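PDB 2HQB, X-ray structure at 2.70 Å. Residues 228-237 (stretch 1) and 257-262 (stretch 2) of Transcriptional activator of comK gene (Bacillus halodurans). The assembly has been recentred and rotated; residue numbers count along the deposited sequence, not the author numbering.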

# COMPACT_ATOMS: atom_id res chain seq x y z
N GLN A 228 0.10 -0.15 -4.71
CA GLN A 228 -0.66 -1.23 -4.08
C GLN A 228 -2.12 -0.96 -4.45
O GLN A 228 -2.68 0.06 -4.07
CB GLN A 228 -0.46 -1.21 -2.56
CG GLN A 228 1.00 -1.46 -2.19
CD GLN A 228 1.20 -1.68 -0.70
OE1 GLN A 228 0.59 -1.00 0.11
NE2 GLN A 228 2.08 -2.61 -0.34
N HIS A 229 -2.73 -1.88 -5.20
CA HIS A 229 -4.10 -1.65 -5.66
C HIS A 229 -5.18 -2.09 -4.73
O HIS A 229 -5.79 -3.14 -4.92
CB HIS A 229 -4.30 -2.31 -7.02
CG HIS A 229 -3.27 -1.92 -8.02
ND1 HIS A 229 -3.35 -0.77 -8.77
CD2 HIS A 229 -2.09 -2.50 -8.36
CE1 HIS A 229 -2.27 -0.65 -9.52
NE2 HIS A 229 -1.49 -1.69 -9.29
N VAL A 230 -5.43 -1.24 -3.73
CA VAL A 230 -6.46 -1.48 -2.73
C VAL A 230 -7.85 -1.58 -3.36
O VAL A 230 -8.64 -2.45 -3.00
CB VAL A 230 -6.48 -0.34 -1.70
CG1 VAL A 230 -7.55 -0.60 -0.68
CG2 VAL A 230 -5.12 -0.23 -1.00
N ASP A 231 -8.15 -0.68 -4.30
CA ASP A 231 -9.46 -0.70 -4.94
C ASP A 231 -9.65 -2.03 -5.63
O ASP A 231 -10.73 -2.64 -5.55
CB ASP A 231 -9.62 0.48 -5.91
CG ASP A 231 -8.41 0.67 -6.85
OD1 ASP A 231 -7.35 0.01 -6.67
OD2 ASP A 231 -8.53 1.50 -7.77
N ASP A 232 -8.59 -2.49 -6.29
CA ASP A 232 -8.63 -3.77 -6.97
C ASP A 232 -8.76 -4.93 -6.00
O ASP A 232 -9.57 -5.83 -6.20
CB ASP A 232 -7.37 -3.95 -7.78
CG ASP A 232 -7.38 -3.10 -8.98
OD1 ASP A 232 -8.34 -2.31 -9.09
OD2 ASP A 232 -6.45 -3.22 -9.80
N LEU A 233 -7.95 -4.92 -4.96
CA LEU A 233 -8.06 -5.98 -4.00
C LEU A 233 -9.48 -6.05 -3.41
O LEU A 233 -10.00 -7.15 -3.19
CB LEU A 233 -7.05 -5.78 -2.88
CG LEU A 233 -6.91 -7.07 -2.10
CD1 LEU A 233 -6.41 -8.11 -3.08
CD2 LEU A 233 -5.95 -6.91 -0.93
N TYR A 234 -10.12 -4.91 -3.16
CA TYR A 234 -11.47 -4.92 -2.59
C TYR A 234 -12.40 -5.64 -3.52
O TYR A 234 -13.10 -6.54 -3.11
CB TYR A 234 -12.03 -3.51 -2.36
CG TYR A 234 -11.80 -2.98 -0.98
CD1 TYR A 234 -10.53 -2.57 -0.58
CD2 TYR A 234 -12.84 -2.86 -0.07
CE1 TYR A 234 -10.32 -2.05 0.68
CE2 TYR A 234 -12.62 -2.34 1.20
CZ TYR A 234 -11.35 -1.94 1.56
OH TYR A 234 -11.09 -1.42 2.81
N VAL A 235 -12.43 -5.22 -4.77
CA VAL A 235 -13.27 -5.85 -5.76
C VAL A 235 -12.90 -7.33 -5.81
O VAL A 235 -13.74 -8.19 -5.62
CB VAL A 235 -13.09 -5.13 -7.13
CG1 VAL A 235 -13.82 -5.86 -8.23
CG2 VAL A 235 -13.61 -3.69 -7.01
N LEU A 236 -11.62 -7.63 -6.01
CA LEU A 236 -11.17 -9.01 -6.07
C LEU A 236 -11.75 -9.88 -4.95
O LEU A 236 -12.37 -10.93 -5.20
CB LEU A 236 -9.64 -9.06 -6.02
CG LEU A 236 -8.93 -10.40 -5.81
CD1 LEU A 236 -9.40 -11.40 -6.89
CD2 LEU A 236 -7.43 -10.21 -5.93
N VAL A 237 -11.54 -9.45 -3.72
CA VAL A 237 -11.99 -10.17 -2.53
C VAL A 237 -13.51 -10.26 -2.43
O VAL A 237 -14.03 -11.20 -1.86
CB VAL A 237 -11.39 -9.51 -1.26
CG1 VAL A 237 -12.04 -10.06 -0.01
CG2 VAL A 237 -9.87 -9.72 -1.24
N ASP A 257 -0.05 -11.80 -7.41
CA ASP A 257 -1.50 -11.78 -7.31
C ASP A 257 -2.13 -10.67 -8.15
O ASP A 257 -3.34 -10.58 -8.24
CB ASP A 257 -1.95 -11.66 -5.86
CG ASP A 257 -1.18 -12.59 -4.92
OD1 ASP A 257 -1.64 -12.81 -3.78
OD2 ASP A 257 -0.10 -13.10 -5.30
N GLY A 258 -1.29 -9.82 -8.75
CA GLY A 258 -1.79 -8.73 -9.60
C GLY A 258 -2.31 -7.44 -8.97
O GLY A 258 -2.89 -6.58 -9.66
N VAL A 259 -2.10 -7.27 -7.67
CA VAL A 259 -2.58 -6.09 -7.00
C VAL A 259 -1.43 -5.29 -6.43
O VAL A 259 -1.59 -4.51 -5.48
CB VAL A 259 -3.58 -6.47 -5.92
CG1 VAL A 259 -4.75 -7.13 -6.55
CG2 VAL A 259 -2.94 -7.37 -4.92
N VAL A 260 -0.26 -5.52 -7.01
CA VAL A 260 0.94 -4.80 -6.63
C VAL A 260 1.73 -4.58 -7.89
O VAL A 260 1.89 -5.50 -8.70
CB VAL A 260 1.83 -5.56 -5.67
CG1 VAL A 260 3.16 -4.87 -5.55
CG2 VAL A 260 1.18 -5.63 -4.31
N SER A 261 2.22 -3.36 -8.07
CA SER A 261 2.97 -3.06 -9.28
C SER A 261 3.91 -1.86 -9.16
O SER A 261 4.24 -1.40 -8.06
CB SER A 261 1.97 -2.79 -10.39
OG SER A 261 1.11 -1.73 -10.00
N LEU A 262 4.36 -1.37 -10.31
CA LEU A 262 5.20 -0.20 -10.38
C LEU A 262 4.40 0.81 -11.19
O LEU A 262 3.61 0.42 -12.04
CB LEU A 262 6.52 -0.48 -11.10
CG LEU A 262 7.66 -1.10 -10.31
CD1 LEU A 262 8.93 -0.78 -11.03
CD2 LEU A 262 7.74 -0.54 -8.93

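How do the two backbones come together? They meet where one chain segment is about to become a helix and the other is about to become a strand. Gln 228 and Val 260 form an antiparallel bridge of the non-hydrogen-bonded kind, with CA of Gln 228 and CA of Val 260 4.7 Å apart and both side chains on the same face of the sheet. One residue further on, the pairing is sealed by a backbone hydrogen bond: N of His 229 donates to O of Val 259 across 2.9 Å, and its N-H...O angle of 163° is close to straight. Immediately after this bond stretch 1 turns into the helix that starts at Val 230, so the sheet-like pairing on this side gives way to packing of side chains.

What does His 229 contribute beyond its backbone? It sits at the N-cap position, and its carbonyl O accepts a hydrogen bond from N of Leu 233 at 2.8 Å, so the residue that ties down the loop also joins the first turn of the helix. Its CA-to-CB bond points toward stretch 2, and with chi1 in the m well the imidazole extends along the neighbouring backbone. There NE2 of His 229 and OG of Ser 261 make a short hydrogen bond of 2.7 Å. Either atom could be the donor, since a hydroxyl can donate or accept a hydrogen bond, and an imidazole nitrogen can do either according to whether it carries a hydrogen. Ser 261 takes the p rotamer, and its OG lies at the ring's edge, near the ring plane, where a nitrogen lone pair or N-H can be used. N of Val 260 also lies along that edge, 3.8 Å from CD2 of His 229, a contact rather than a bond. Backbone and side chain of His 229 thus hold stretch 2 at two separate points, Val 259 and Ser 261.

Why does Val 259 cover more surface than any other residue here? It works through both its backbone and its side chain. While its carbonyl O serves His 229, its CG1 methyl reaches the helix, lying 4.0 Å from CD1 of Leu 233 and 4.1 Å from CD2 of Leu 236. These are van der Waals contacts between apolar groups, and they shield hydrocarbon from water. Asp 232 joins through its aliphatic part, with CB 4.3 Å from CG1 of Val 259. Asp 232 and Leu 233 are adjacent and Leu 236 follows about one turn later, so all three come within reach of the same methyl.

Does Gly 258 make room for the contact? Not by the geometry here: it precedes Val 259 with phi/psi of 80/10, a conformation in which a CB would be jammed against the carbonyl O of Asp 257; glycine avoids that strain. Its lack of a side chain is therefore a matter of local backbone geometry, not of room for stretch 1, because nothing of that stretch lies within 5.5 Å of the ideal CB position.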